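Local coordinates for STAS/SEC14 domain-containing protein (Shewanella loihica PV-4, PDB 2Q3L) that is of unknown function but has a SpoIIAA-like (STAS/SEC14) fold, possibly linked to membrane association and ligand binding, at residues A23-G28 and L57-E62; G28-E33 and D64-H69; E53-I58 and F85-I90. One frame throughout, in Å; residues are numbered along the deposited sequence.

From the N terminus, strand 19-30 supplies the first segment of contact 1 and the beginning of that of contact 2, and the two share Gly-28. Contact 1 (23-28 with 57-62) and contact 2 (28-33 with 64-69) both close the loop through helix 32-45, and they cross because their segments alternate along the chain. Contact 1 joins the bodies of strands 19-30 and 54-66; contact 2 continues the pairing to the starts of helices 32-45 and 68-81. Contact 3 (53-58 with 85-90) begins on the strand where contact 1 ends, shares Leu-57 and Ile-58 with it, and closes the next loop, through helix 68-81, onto strand 85-91. It also crosses contact 2.

Contact 1: residues A23-G28 and L57-E62; sequences AFKAVG and LIDITE
Ala-23 lies beside Leu-57 at the start of a parallel pairing whose strand directions differ by 17°, its CA directing a C-H toward Leu-57 O. Phe-24 N donates to Leu-57 O at 2.8 Å. CG of Phe-24 lies beside its own backbone N (chi1 -58°); the ring edge meets Leu-57 O near its plane, and CD1 is 3.9 Å from Ile-58 CG1, the two side chains running side by side in the same direction. Phe-24 O in turn receives an almost straight bond from Asp-59 N. Lys-25, on the other face of the sheet with Asp-59, is fully extended, with CG anti to the backbone N (chi1 -177°). Its NZ passes Asp-59 OD2 at 4.6 Å, beyond a salt bridge, and makes a salt bridge with Glu-62 OE2 at 3.0 Å, its hydrogen bond weak in geometry. The Asp-59 carboxylate is instead engaged in an Asx turn: OD1 takes both the backbone N of Thr-61, at 2.8 Å, and its OG1, at 2.6 Å, bracing the chain where it turns a corner. Ala-26 N donates to Asp-59 O. A water accepts from Glu-62 N and lies within hydrogen-bonding reach of Ala-26 O and Asp-59 OD1, which compete for its protons, where the register skips a residue, Ala-26 facing Ile-60 and Val-27 facing Glu-62. Val-27 runs alongside Glu-62, its CG2 3.9 Å from OE1. At Gly-28, whose phi is positive, N donates to Glu-62 O. The pair joins the two strands of a beta-alpha-beta unit connected by helix 32-45. Strand 7-16 borders 23-28 through Gly-12, Ala-10 and Gly-8, strand 85-91 flanks 57-62, helix 118-125 packs on Leu-57, and Met-2 of the second subunit reaches Val-27.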
ATOM      1  N   ALA A  23      21.664   8.270  -2.657  1.00 48.12           N
ATOM      2  CA  ALA A  23      20.754   8.963  -1.751  1.00 48.71           C
ATOM      3  C   ALA A  23      19.351   8.492  -1.938  1.00 47.64           C
ATOM      4  O   ALA A  23      18.878   8.332  -3.077  1.00 49.64           O
ATOM      5  CB  ALA A  23      20.811  10.484  -1.975  1.00 49.17           C
ATOM      6  N   PHE A  24      18.689   8.276  -0.811  1.00 49.07           N
ATOM      7  CA  PHE A  24      17.289   7.900  -0.776  1.00 49.07           C
ATOM      8  C   PHE A  24      16.578   8.845   0.153  1.00 48.79           C
ATOM      9  O   PHE A  24      17.142   9.327   1.145  1.00 49.30           O
ATOM     10  CB  PHE A  24      17.086   6.511  -0.174  1.00 49.72           C
ATOM     11  CG  PHE A  24      17.822   5.419  -0.876  1.00 51.33           C
ATOM     12  CD1 PHE A  24      19.139   5.183  -0.590  1.00 49.32           C
ATOM     13  CD2 PHE A  24      17.159   4.587  -1.779  1.00 50.21           C
ATOM     14  CE1 PHE A  24      19.813   4.171  -1.223  1.00 52.48           C
ATOM     15  CE2 PHE A  24      17.820   3.555  -2.417  1.00 56.85           C
ATOM     16  CZ  PHE A  24      19.151   3.350  -2.139  1.00 56.70           C
ATOM     17  N   LYS A  25      15.314   9.076  -0.147  1.00 50.40           N
ATOM     18  CA  LYS A  25      14.458   9.845   0.720  1.00 51.20           C
ATOM     19  C   LYS A  25      13.114   9.153   0.660  1.00 50.37           C
ATOM     20  O   LYS A  25      12.457   9.142  -0.386  1.00 52.20           O
ATOM     21  CB  LYS A  25      14.333  11.321   0.335  1.00 52.35           C
ATOM     22  CG  LYS A  25      13.465  12.037   1.363  1.00 49.89           C
ATOM     23  CD  LYS A  25      13.181  13.460   1.073  1.00 55.69           C
ATOM     24  CE  LYS A  25      12.437  14.036   2.304  1.00 53.55           C
ATOM     25  NZ  LYS A  25      12.096  15.416   2.115  1.00 58.71           N
ATOM     26  N   ALA A  26      12.727   8.585   1.797  1.00 49.46           N
ATOM     27  CA  ALA A  26      11.510   7.819   1.947  1.00 49.55           C
ATOM     28  C   ALA A  26      10.450   8.692   2.635  1.00 52.45           C
ATOM     29  O   ALA A  26      10.671   9.222   3.733  1.00 49.59           O
ATOM     30  CB  ALA A  26      11.798   6.606   2.755  1.00 49.60           C
ATOM     31  N   VAL A  27       9.300   8.830   1.975  1.00 51.75           N
ATOM     32  CA  VAL A  27       8.242   9.717   2.449  1.00 51.40           C
ATOM     33  C   VAL A  27       6.883   9.041   2.576  1.00 50.11           C
ATOM     34  O   VAL A  27       6.442   8.338   1.689  1.00 50.99           O
ATOM     35  CB  VAL A  27       8.074  10.886   1.462  1.00 50.69           C
ATOM     36  CG1 VAL A  27       6.967  11.815   1.921  1.00 52.67           C
ATOM     37  CG2 VAL A  27       9.402  11.634   1.303  1.00 55.90           C
ATOM     38  N   GLY A  28       6.216   9.287   3.689  1.00 50.77           N
ATOM     39  CA  GLY A  28       4.861   8.780   3.909  1.00 48.79           C
ATOM     40  C   GLY A  28       4.821   7.302   4.179  1.00 47.57           C
ATOM     41  O   GLY A  28       5.725   6.774   4.796  1.00 42.79           O
ATOM     42  N   LEU A  57      23.001   7.259   1.839  1.00 46.29           N
ATOM     43  CA  LEU A  57      22.271   8.081   2.791  1.00 45.36           C
ATOM     44  C   LEU A  57      20.792   7.797   2.596  1.00 46.23           C
ATOM     45  O   LEU A  57      20.310   7.800   1.456  1.00 45.20           O
ATOM     46  CB  LEU A  57      22.543   9.574   2.557  1.00 48.34           C
ATOM     47  CG  LEU A  57      21.840  10.625   3.460  1.00 47.17           C
ATOM     48  CD1 LEU A  57      22.644  11.840   3.657  1.00 52.29           C
ATOM     49  CD2 LEU A  57      20.513  11.029   2.891  1.00 59.36           C
ATOM     50  N   ILE A  58      20.063   7.579   3.691  1.00 47.95           N
ATOM     51  CA  ILE A  58      18.606   7.325   3.627  1.00 47.70           C
ATOM     52  C   ILE A  58      17.968   8.295   4.603  1.00 48.63           C
ATOM     53  O   ILE A  58      18.223   8.213   5.808  1.00 47.63           O
ATOM     54  CB  ILE A  58      18.218   5.877   4.009  1.00 48.15           C
ATOM     55  CG1 ILE A  58      19.086   4.866   3.250  1.00 48.40           C
ATOM     56  CG2 ILE A  58      16.717   5.617   3.765  1.00 46.09           C
ATOM     57  CD1 ILE A  58      18.822   3.463   3.618  1.00 51.47           C
ATOM     58  N   ASP A  59      17.224   9.257   4.051  1.00 46.97           N
ATOM     59  CA  ASP A  59      16.510  10.272   4.824  1.00 48.67           C
ATOM     60  C   ASP A  59      15.108   9.683   5.086  1.00 49.03           C
ATOM     61  O   ASP A  59      14.317   9.421   4.160  1.00 42.99           O
ATOM     62  CB  ASP A  59      16.501  11.613   4.056  1.00 46.77           C
ATOM     63  CG  ASP A  59      15.662  12.714   4.745  1.00 55.79           C
ATOM     64  OD1 ASP A  59      14.832  12.417   5.620  1.00 54.85           O
ATOM     65  OD2 ASP A  59      15.799  13.895   4.366  1.00 58.77           O
ATOM     66  N   ILE A  60      14.867   9.392   6.358  1.00 50.10           N
ATOM     67  CA  ILE A  60      13.588   8.903   6.820  1.00 51.03           C
ATOM     68  C   ILE A  60      12.867   9.947   7.681  1.00 51.85           C
ATOM     69  O   ILE A  60      11.934   9.594   8.401  1.00 50.50           O
ATOM     70  CB  ILE A  60      13.729   7.553   7.606  1.00 51.38           C
ATOM     71  CG1 ILE A  60      14.538   7.715   8.907  1.00 50.72           C
ATOM     72  CG2 ILE A  60      14.378   6.496   6.705  1.00 52.12           C
ATOM     73  CD1 ILE A  60      14.606   6.409   9.730  1.00 48.45           C
ATOM     74  N   THR A  61      13.258  11.219   7.573  1.00 51.79           N
ATOM     75  CA  THR A  61      12.640  12.281   8.368  1.00 53.51           C
ATOM     76  C   THR A  61      11.117  12.436   8.121  1.00 55.13           C
ATOM     77  O   THR A  61      10.375  12.862   9.020  1.00 54.99           O
ATOM     78  CB  THR A  61      13.300  13.679   8.140  1.00 52.32           C
ATOM     79  OG1 THR A  61      13.184  14.076   6.753  1.00 48.27           O
ATOM     80  CG2 THR A  61      14.763  13.680   8.562  1.00 54.54           C
ATOM     81  N   GLU A  62      10.659  12.113   6.914  1.00 55.76           N
ATOM     82  CA  GLU A  62       9.242  12.258   6.561  1.00 55.44           C
ATOM     83  C   GLU A  62       8.585  10.896   6.276  1.00 55.33           C
ATOM     84  O   GLU A  62       7.530  10.825   5.654  1.00 53.83           O
ATOM     85  CB  GLU A  62       9.117  13.195   5.361  1.00 56.48           C
ATOM     86  CG  GLU A  62       9.541  14.627   5.626  1.00 53.87           C
ATOM     87  CD  GLU A  62       9.658  15.419   4.331  1.00 67.16           C
ATOM     88  OE1 GLU A  62       9.060  15.001   3.319  1.00 74.29           O
ATOM     89  OE2 GLU A  62      10.360  16.458   4.311  1.00 84.85           O
TER
HETATM   90  O   HOH W   1      12.147  11.190   4.580  1.00 38.29           O

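Contact 2: residues G28-E33 and D64-H69; sequences GKLTHE and DGLSLH
Gly-28 and Lys-29 run parallel to Asp-64 and Gly-65, with Gly-28 O accepting from Asp-64 N at 2.8 Å and from Gly-65 N, both donors above the same face of its carbonyl plane. Leu-30 N then binds Gly-65 O, and Ser-67 N binds Leu-30 O. Lys-29 bends at chi2 (65°), setting CD 3.7 Å from Gly-65 O, and its NZ makes a weak bond to Leu-66 O. Leu-30 and Leu-66 lie side by side on the other face, their CD1 atoms 4.1 Å apart. Beyond them His-32 and His-69 form an offset stack, the ring centroids 3.7 Å apart and the planes within 4° of parallel. CE1 of His-69 sits over the centre of the His-32 ring, and His-32 CB makes a CH-pi contact with the His-69 ring. His-32 ND1 is hydrogen-bonded to Asp-73, which fixes the turn of its ring. An alanine at His-32 would probably leave one face of the His-69 ring without its stacking partner and Asp-73 without this hydrogen bond. Thr-31 and Ser-67 are N-caps, Ser-67 OG taking the backbone N of Ala-70. Two neighbouring parallel strands, each passing at once into a capped helix, are what successive beta-alpha units of the SpoIIAA-like fold present at the ends of their strands.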
ATOM      1  N   GLY A  28       6.216   9.287   3.689  1.00 50.77           N
ATOM      2  CA  GLY A  28       4.861   8.780   3.909  1.00 48.79           C
ATOM      3  C   GLY A  28       4.821   7.302   4.179  1.00 47.57           C
ATOM      4  O   GLY A  28       5.725   6.774   4.796  1.00 42.79           O
ATOM      5  N   LYS A  29       3.756   6.649   3.703  1.00 49.16           N
ATOM      6  CA  LYS A  29       3.527   5.219   3.896  1.00 46.77           C
ATOM      7  C   LYS A  29       3.862   4.529   2.574  1.00 46.75           C
ATOM      8  O   LYS A  29       3.140   4.642   1.602  1.00 44.55           O
ATOM      9  CB  LYS A  29       2.066   5.006   4.317  1.00 49.49           C
ATOM     10  CG  LYS A  29       1.667   3.543   4.575  1.00 57.69           C
ATOM     11  CD  LYS A  29       2.377   2.902   5.734  1.00 59.94           C
ATOM     12  CE  LYS A  29       1.551   1.737   6.285  1.00 60.75           C
ATOM     13  NZ  LYS A  29       2.321   0.867   7.187  1.00 65.27           N
ATOM     14  N   LEU A  30       4.984   3.811   2.563  1.00 49.48           N
ATOM     15  CA  LEU A  30       5.527   3.195   1.358  1.00 47.10           C
ATOM     16  C   LEU A  30       4.715   1.978   0.961  1.00 46.42           C
ATOM     17  O   LEU A  30       4.256   1.220   1.832  1.00 49.01           O
ATOM     18  CB  LEU A  30       6.994   2.787   1.575  1.00 43.73           C
ATOM     19  CG  LEU A  30       7.913   3.902   2.089  1.00 41.57           C
ATOM     20  CD1 LEU A  30       9.377   3.377   2.087  1.00 46.00           C
ATOM     21  CD2 LEU A  30       7.851   5.137   1.256  1.00 44.64           C
ATOM     22  N   THR A  31       4.527   1.835  -0.354  1.00 42.36           N
ATOM     23  CA  THR A  31       3.788   0.750  -0.937  1.00 45.52           C
ATOM     24  C   THR A  31       4.729  -0.071  -1.801  1.00 46.33           C
ATOM     25  O   THR A  31       5.859   0.329  -2.075  1.00 46.40           O
ATOM     26  CB  THR A  31       2.673   1.256  -1.850  1.00 44.51           C
ATOM     27  OG1 THR A  31       3.271   2.014  -2.890  1.00 45.67           O
ATOM     28  CG2 THR A  31       1.655   2.148  -1.083  1.00 45.25           C
ATOM     29  N   HIS A  32       4.253  -1.245  -2.178  1.00 44.37           N
ATOM     30  CA  HIS A  32       4.960  -2.112  -3.071  1.00 47.18           C
ATOM     31  C   HIS A  32       5.236  -1.445  -4.450  1.00 47.11           C
ATOM     32  O   HIS A  32       6.298  -1.630  -5.062  1.00 49.39           O
ATOM     33  CB  HIS A  32       4.120  -3.371  -3.230  1.00 45.52           C
ATOM     34  CG  HIS A  32       4.563  -4.247  -4.350  1.00 52.34           C
ATOM     35  ND1 HIS A  32       5.776  -4.913  -4.338  1.00 44.19           N
ATOM     36  CD2 HIS A  32       3.948  -4.593  -5.507  1.00 47.22           C
ATOM     37  CE1 HIS A  32       5.888  -5.624  -5.444  1.00 48.67           C
ATOM     38  NE2 HIS A  32       4.791  -5.469  -6.160  1.00 46.08           N
ATOM     39  N   GLU A  33       4.281  -0.650  -4.910  1.00 48.71           N
ATOM     40  CA  GLU A  33       4.401   0.095  -6.146  1.00 50.13           C
ATOM     41  C   GLU A  33       5.566   1.078  -6.028  1.00 48.73           C
ATOM     42  O   GLU A  33       6.263   1.275  -6.993  1.00 52.46           O
ATOM     43  CB  GLU A  33       3.108   0.812  -6.501  1.00 48.16           C
ATOM     44  CG  GLU A  33       1.929  -0.140  -6.854  1.00 53.22           C
ATOM     45  CD  GLU A  33       1.406  -1.075  -5.686  1.00 67.40           C
ATOM     46  OE1 GLU A  33       1.439  -0.679  -4.481  1.00 60.36           O
ATOM     47  OE2 GLU A  33       0.933  -2.214  -5.991  1.00 73.26           O
ATOM     48  N   ASP A  64       6.524   7.697   7.320  1.00 55.00           N
ATOM     49  CA  ASP A  64       5.512   7.250   8.264  1.00 54.53           C
ATOM     50  C   ASP A  64       5.689   5.737   8.476  1.00 54.00           C
ATOM     51  O   ASP A  64       5.705   5.278   9.586  1.00 57.18           O
ATOM     52  CB  ASP A  64       4.102   7.583   7.764  1.00 55.74           C
ATOM     53  CG  ASP A  64       3.845   9.114   7.619  1.00 63.33           C
ATOM     54  OD1 ASP A  64       4.471   9.939   8.343  1.00 58.75           O
ATOM     55  OD2 ASP A  64       2.961   9.495   6.803  1.00 70.28           O
ATOM     56  N   GLY A  65       5.863   4.958   7.419  1.00 51.73           N
ATOM     57  CA  GLY A  65       6.024   3.506   7.578  1.00 49.22           C
ATOM     58  C   GLY A  65       6.004   2.759   6.261  1.00 47.53           C
ATOM     59  O   GLY A  65       6.039   3.354   5.200  1.00 47.44           O
ATOM     60  N   LEU A  66       5.972   1.435   6.344  1.00 48.99           N
ATOM     61  CA  LEU A  66       5.925   0.577   5.170  1.00 49.13           C
ATOM     62  C   LEU A  66       4.685  -0.307   5.188  1.00 45.92           C
ATOM     63  O   LEU A  66       4.351  -0.836   6.223  1.00 46.66           O
ATOM     64  CB  LEU A  66       7.156  -0.330   5.108  1.00 47.28           C
ATOM     65  CG  LEU A  66       8.491   0.234   4.593  1.00 52.48           C
ATOM     66  CD1 LEU A  66       9.078   1.259   5.529  1.00 58.37           C
ATOM     67  CD2 LEU A  66       9.451  -0.879   4.400  1.00 52.25           C
ATOM     68  N   SER A  67       4.046  -0.517   4.049  1.00 45.11           N
ATOM     69  CA  SER A  67       2.977  -1.508   3.984  1.00 47.56           C
ATOM     70  C   SER A  67       3.634  -2.855   4.221  1.00 48.22           C
ATOM     71  O   SER A  67       4.867  -2.976   4.204  1.00 48.31           O
ATOM     72  CB  SER A  67       2.290  -1.542   2.621  1.00 51.02           C
ATOM     73  OG  SER A  67       3.152  -2.057   1.580  1.00 48.96           O
ATOM     74  N   LEU A  68       2.806  -3.869   4.408  1.00 46.16           N
ATOM     75  CA  LEU A  68       3.294  -5.209   4.667  1.00 47.82           C
ATOM     76  C   LEU A  68       4.096  -5.705   3.473  1.00 48.70           C
ATOM     77  O   LEU A  68       5.232  -6.203   3.621  1.00 49.07           O
ATOM     78  CB  LEU A  68       2.104  -6.138   4.979  1.00 48.89           C
ATOM     79  CG  LEU A  68       2.348  -7.638   5.184  1.00 55.65           C
ATOM     80  CD1 LEU A  68       3.402  -7.895   6.257  1.00 63.72           C
ATOM     81  CD2 LEU A  68       1.024  -8.341   5.496  1.00 56.00           C
ATOM     82  N   HIS A  69       3.514  -5.556   2.281  1.00 45.14           N
ATOM     83  CA  HIS A  69       4.185  -5.976   1.055  1.00 45.14           C
ATOM     84  C   HIS A  69       5.500  -5.188   0.884  1.00 45.31           C
ATOM     85  O   HIS A  69       6.511  -5.773   0.531  1.00 48.69           O
ATOM     86  CB  HIS A  69       3.263  -5.780  -0.144  1.00 44.08           C
ATOM     87  CG  HIS A  69       3.657  -6.527  -1.379  1.00 48.74           C
ATOM     88  ND1 HIS A  69       2.791  -6.681  -2.450  1.00 44.11           N
ATOM     89  CD2 HIS A  69       4.785  -7.215  -1.703  1.00 45.27           C
ATOM     90  CE1 HIS A  69       3.378  -7.418  -3.378  1.00 43.43           C
ATOM     91  NE2 HIS A  69       4.575  -7.771  -2.941  1.00 51.11           N
TER

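Contact 3: residues E53-I58 and F85-I90; sequences EIVALI and FKRVAI
Ile-54, Ala-56 and Ile-58 are tied to strand 85-91 by four backbone hydrogen bonds: Lys-86 N to Ile-54 O, Ala-56 N to Arg-87 O at 3.0 Å, Ala-89 N to Ala-56 O at 2.9 Å, and Ile-58 N to Ala-89 O. Between Ile-54 and Val-55 the register slips by one residue, a beta bulge, and the chain turns its corner at Lys-86. Among the apolar contacts, Ile-54 lays CB over one face of the Phe-85 ring in a CH-pi contact, 4.3 Å from its centroid. CG2 of Ile-54 touches Phe-85 CE2 at 3.5 Å, and Ala-56 CB reaches the same ring at its edge. These are the second and third parallel strands of the SpoIIAA-like sheet, linked by helix 68-81 in a beta-alpha-beta crossover. Farther on, Ile-58 sets CD1 3.7 Å from Val-88 CG1, and its CB meets Ile-90 CD1 at 4.0 Å. Val-55 and Arg-87 share the other face, where Val-55 CG1 lies over one face of the Arg-87 guanidinium, whose NE is held by Leu-125 O in helix 118-125. The same CG1 of Val-55 meets Lys-86 CE at 3.7 Å. Between charged groups, Glu-53 OE1 and Lys-86 NZ stay 4.6 Å apart, too far for a salt bridge, and Glu-53 OE2 bonds to Thr-51.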
ATOM      1  N   GLU A  53      31.425  -1.598  -1.578  1.00 55.89           N
ATOM      2  CA  GLU A  53      31.949  -0.316  -2.068  1.00 57.68           C
ATOM      3  C   GLU A  53      31.037   0.849  -1.964  1.00 56.79           C
ATOM      4  O   GLU A  53      31.467   1.984  -2.054  1.00 58.20           O
ATOM      5  CB  GLU A  53      32.182  -0.432  -3.580  1.00 55.71           C
ATOM      6  CG  GLU A  53      33.116  -1.517  -3.969  1.00 63.50           C
ATOM      7  CD  GLU A  53      34.560  -1.253  -3.586  1.00 59.67           C
ATOM      8  OE1 GLU A  53      34.857  -0.243  -2.883  1.00 68.75           O
ATOM      9  OE2 GLU A  53      35.394  -2.084  -4.005  1.00 62.99           O
ATOM     10  N   ILE A  54      29.773   0.571  -1.806  1.00 54.71           N
ATOM     11  CA  ILE A  54      28.794   1.604  -1.860  1.00 57.60           C
ATOM     12  C   ILE A  54      28.541   2.253  -0.519  1.00 53.34           C
ATOM     13  O   ILE A  54      28.488   1.592   0.520  1.00 54.19           O
ATOM     14  CB  ILE A  54      27.497   1.022  -2.434  1.00 58.36           C
ATOM     15  CG1 ILE A  54      27.824   0.373  -3.766  1.00 65.66           C
ATOM     16  CG2 ILE A  54      26.410   2.098  -2.564  1.00 66.79           C
ATOM     17  CD1 ILE A  54      26.684  -0.313  -4.355  1.00 73.87           C
ATOM     18  N   VAL A  55      28.365   3.563  -0.554  1.00 49.11           N
ATOM     19  CA  VAL A  55      27.987   4.270   0.631  1.00 48.68           C
ATOM     20  C   VAL A  55      26.665   4.941   0.312  1.00 48.61           C
ATOM     21  O   VAL A  55      26.521   5.534  -0.730  1.00 49.20           O
ATOM     22  CB  VAL A  55      29.089   5.258   1.136  1.00 49.97           C
ATOM     23  CG1 VAL A  55      30.389   4.490   1.401  1.00 47.80           C
ATOM     24  CG2 VAL A  55      29.348   6.434   0.178  1.00 50.62           C
ATOM     25  N   ALA A  56      25.693   4.832   1.205  1.00 47.37           N
ATOM     26  CA  ALA A  56      24.377   5.470   1.004  1.00 49.25           C
ATOM     27  C   ALA A  56      23.874   6.320   2.175  1.00 47.74           C
ATOM     28  O   ALA A  56      24.294   6.142   3.333  1.00 49.32           O
ATOM     29  CB  ALA A  56      23.327   4.389   0.708  1.00 48.71           C
ATOM     30  N   LEU A  57      23.001   7.259   1.839  1.00 46.29           N
ATOM     31  CA  LEU A  57      22.271   8.081   2.791  1.00 45.36           C
ATOM     32  C   LEU A  57      20.792   7.797   2.596  1.00 46.23           C
ATOM     33  O   LEU A  57      20.310   7.800   1.456  1.00 45.20           O
ATOM     34  CB  LEU A  57      22.543   9.574   2.557  1.00 48.34           C
ATOM     35  CG  LEU A  57      21.840  10.625   3.460  1.00 47.17           C
ATOM     36  CD1 LEU A  57      22.644  11.840   3.657  1.00 52.29           C
ATOM     37  CD2 LEU A  57      20.513  11.029   2.891  1.00 59.36           C
ATOM     38  N   ILE A  58      20.063   7.579   3.691  1.00 47.95           N
ATOM     39  CA  ILE A  58      18.606   7.325   3.627  1.00 47.70           C
ATOM     40  C   ILE A  58      17.968   8.295   4.603  1.00 48.63           C
ATOM     41  O   ILE A  58      18.223   8.213   5.808  1.00 47.63           O
ATOM     42  CB  ILE A  58      18.218   5.877   4.009  1.00 48.15           C
ATOM     43  CG1 ILE A  58      19.086   4.866   3.250  1.00 48.40           C
ATOM     44  CG2 ILE A  58      16.717   5.617   3.765  1.00 46.09           C
ATOM     45  CD1 ILE A  58      18.822   3.463   3.618  1.00 51.47           C
ATOM     46  N   PHE A  85      26.968  -2.641   0.164  1.00 51.89           N
ATOM     47  CA  PHE A  85      27.055  -1.373   0.926  1.00 50.07           C
ATOM     48  C   PHE A  85      27.985  -1.522   2.119  1.00 49.50           C
ATOM     49  O   PHE A  85      27.746  -2.412   2.965  1.00 50.04           O
ATOM     50  CB  PHE A  85      25.677  -0.994   1.462  1.00 50.30           C
ATOM     51  CG  PHE A  85      24.718  -0.638   0.392  1.00 52.80           C
ATOM     52  CD1 PHE A  85      24.160  -1.600  -0.381  1.00 50.84           C
ATOM     53  CD2 PHE A  85      24.397   0.680   0.138  1.00 65.87           C
ATOM     54  CE1 PHE A  85      23.298  -1.270  -1.411  1.00 55.22           C
ATOM     55  CE2 PHE A  85      23.521   1.000  -0.875  1.00 65.73           C
ATOM     56  CZ  PHE A  85      23.001   0.020  -1.650  1.00 56.03           C
ATOM     57  N   LYS A  86      29.033  -0.677   2.193  1.00 46.64           N
ATOM     58  CA  LYS A  86      29.936  -0.673   3.355  1.00 46.28           C
ATOM     59  C   LYS A  86      29.444   0.235   4.455  1.00 44.88           C
ATOM     60  O   LYS A  86      29.658  -0.061   5.617  1.00 48.29           O
ATOM     61  CB  LYS A  86      31.377  -0.283   3.013  1.00 46.54           C
ATOM     62  CG  LYS A  86      31.586   1.004   2.311  1.00 50.76           C
ATOM     63  CD  LYS A  86      33.090   1.126   2.003  1.00 49.74           C
ATOM     64  CE  LYS A  86      33.366   2.280   1.097  1.00 51.83           C
ATOM     65  NZ  LYS A  86      34.843   2.379   0.860  1.00 53.38           N
ATOM     66  N   ARG A  87      28.837   1.372   4.095  1.00 47.38           N
ATOM     67  CA  ARG A  87      28.278   2.285   5.093  1.00 46.79           C
ATOM     68  C   ARG A  87      26.964   2.831   4.647  1.00 46.41           C
ATOM     69  O   ARG A  87      26.794   3.165   3.489  1.00 49.09           O
ATOM     70  CB  ARG A  87      29.204   3.478   5.414  1.00 46.19           C
ATOM     71  CG  ARG A  87      30.538   3.106   6.013  1.00 44.95           C
ATOM     72  CD  ARG A  87      31.309   4.375   6.486  1.00 49.63           C
ATOM     73  NE  ARG A  87      31.846   5.106   5.335  1.00 52.59           N
ATOM     74  CZ  ARG A  87      32.978   4.778   4.701  1.00 56.21           C
ATOM     75  NH1 ARG A  87      33.691   3.744   5.108  1.00 56.78           N
ATOM     76  NH2 ARG A  87      33.408   5.482   3.652  1.00 49.56           N
ATOM     77  N   VAL A  88      26.050   2.937   5.604  1.00 46.43           N
ATOM     78  CA  VAL A  88      24.754   3.549   5.406  1.00 47.03           C
ATOM     79  C   VAL A  88      24.439   4.542   6.551  1.00 47.07           C
ATOM     80  O   VAL A  88      24.365   4.187   7.734  1.00 46.92           O
ATOM     81  CB  VAL A  88      23.638   2.496   5.271  1.00 45.05           C
ATOM     82  CG1 VAL A  88      22.335   3.162   4.843  1.00 47.15           C
ATOM     83  CG2 VAL A  88      24.048   1.456   4.241  1.00 50.95           C
ATOM     84  N   ALA A  89      24.244   5.791   6.170  1.00 48.64           N
ATOM     85  CA  ALA A  89      23.871   6.857   7.098  1.00 48.47           C
ATOM     86  C   ALA A  89      22.361   7.007   7.101  1.00 48.23           C
ATOM     87  O   ALA A  89      21.793   7.220   6.065  1.00 47.42           O
ATOM     88  CB  ALA A  89      24.477   8.169   6.655  1.00 49.65           C
ATOM     89  N   ILE A  90      21.733   6.922   8.274  1.00 48.06           N
ATOM     90  CA  ILE A  90      20.319   7.159   8.393  1.00 50.28           C
ATOM     91  C   ILE A  90      20.069   8.540   8.977  1.00 48.36           C
ATOM     92  O   ILE A  90      20.575   8.856  10.011  1.00 50.89           O
ATOM     93  CB  ILE A  90      19.660   6.141   9.315  1.00 50.11           C
ATOM     94  CG1 ILE A  90      19.986   4.707   8.845  1.00 49.64           C
ATOM     95  CG2 ILE A  90      18.166   6.368   9.373  1.00 51.28           C
ATOM     96  CD1 ILE A  90      19.560   4.401   7.467  1.00 44.30           C
TER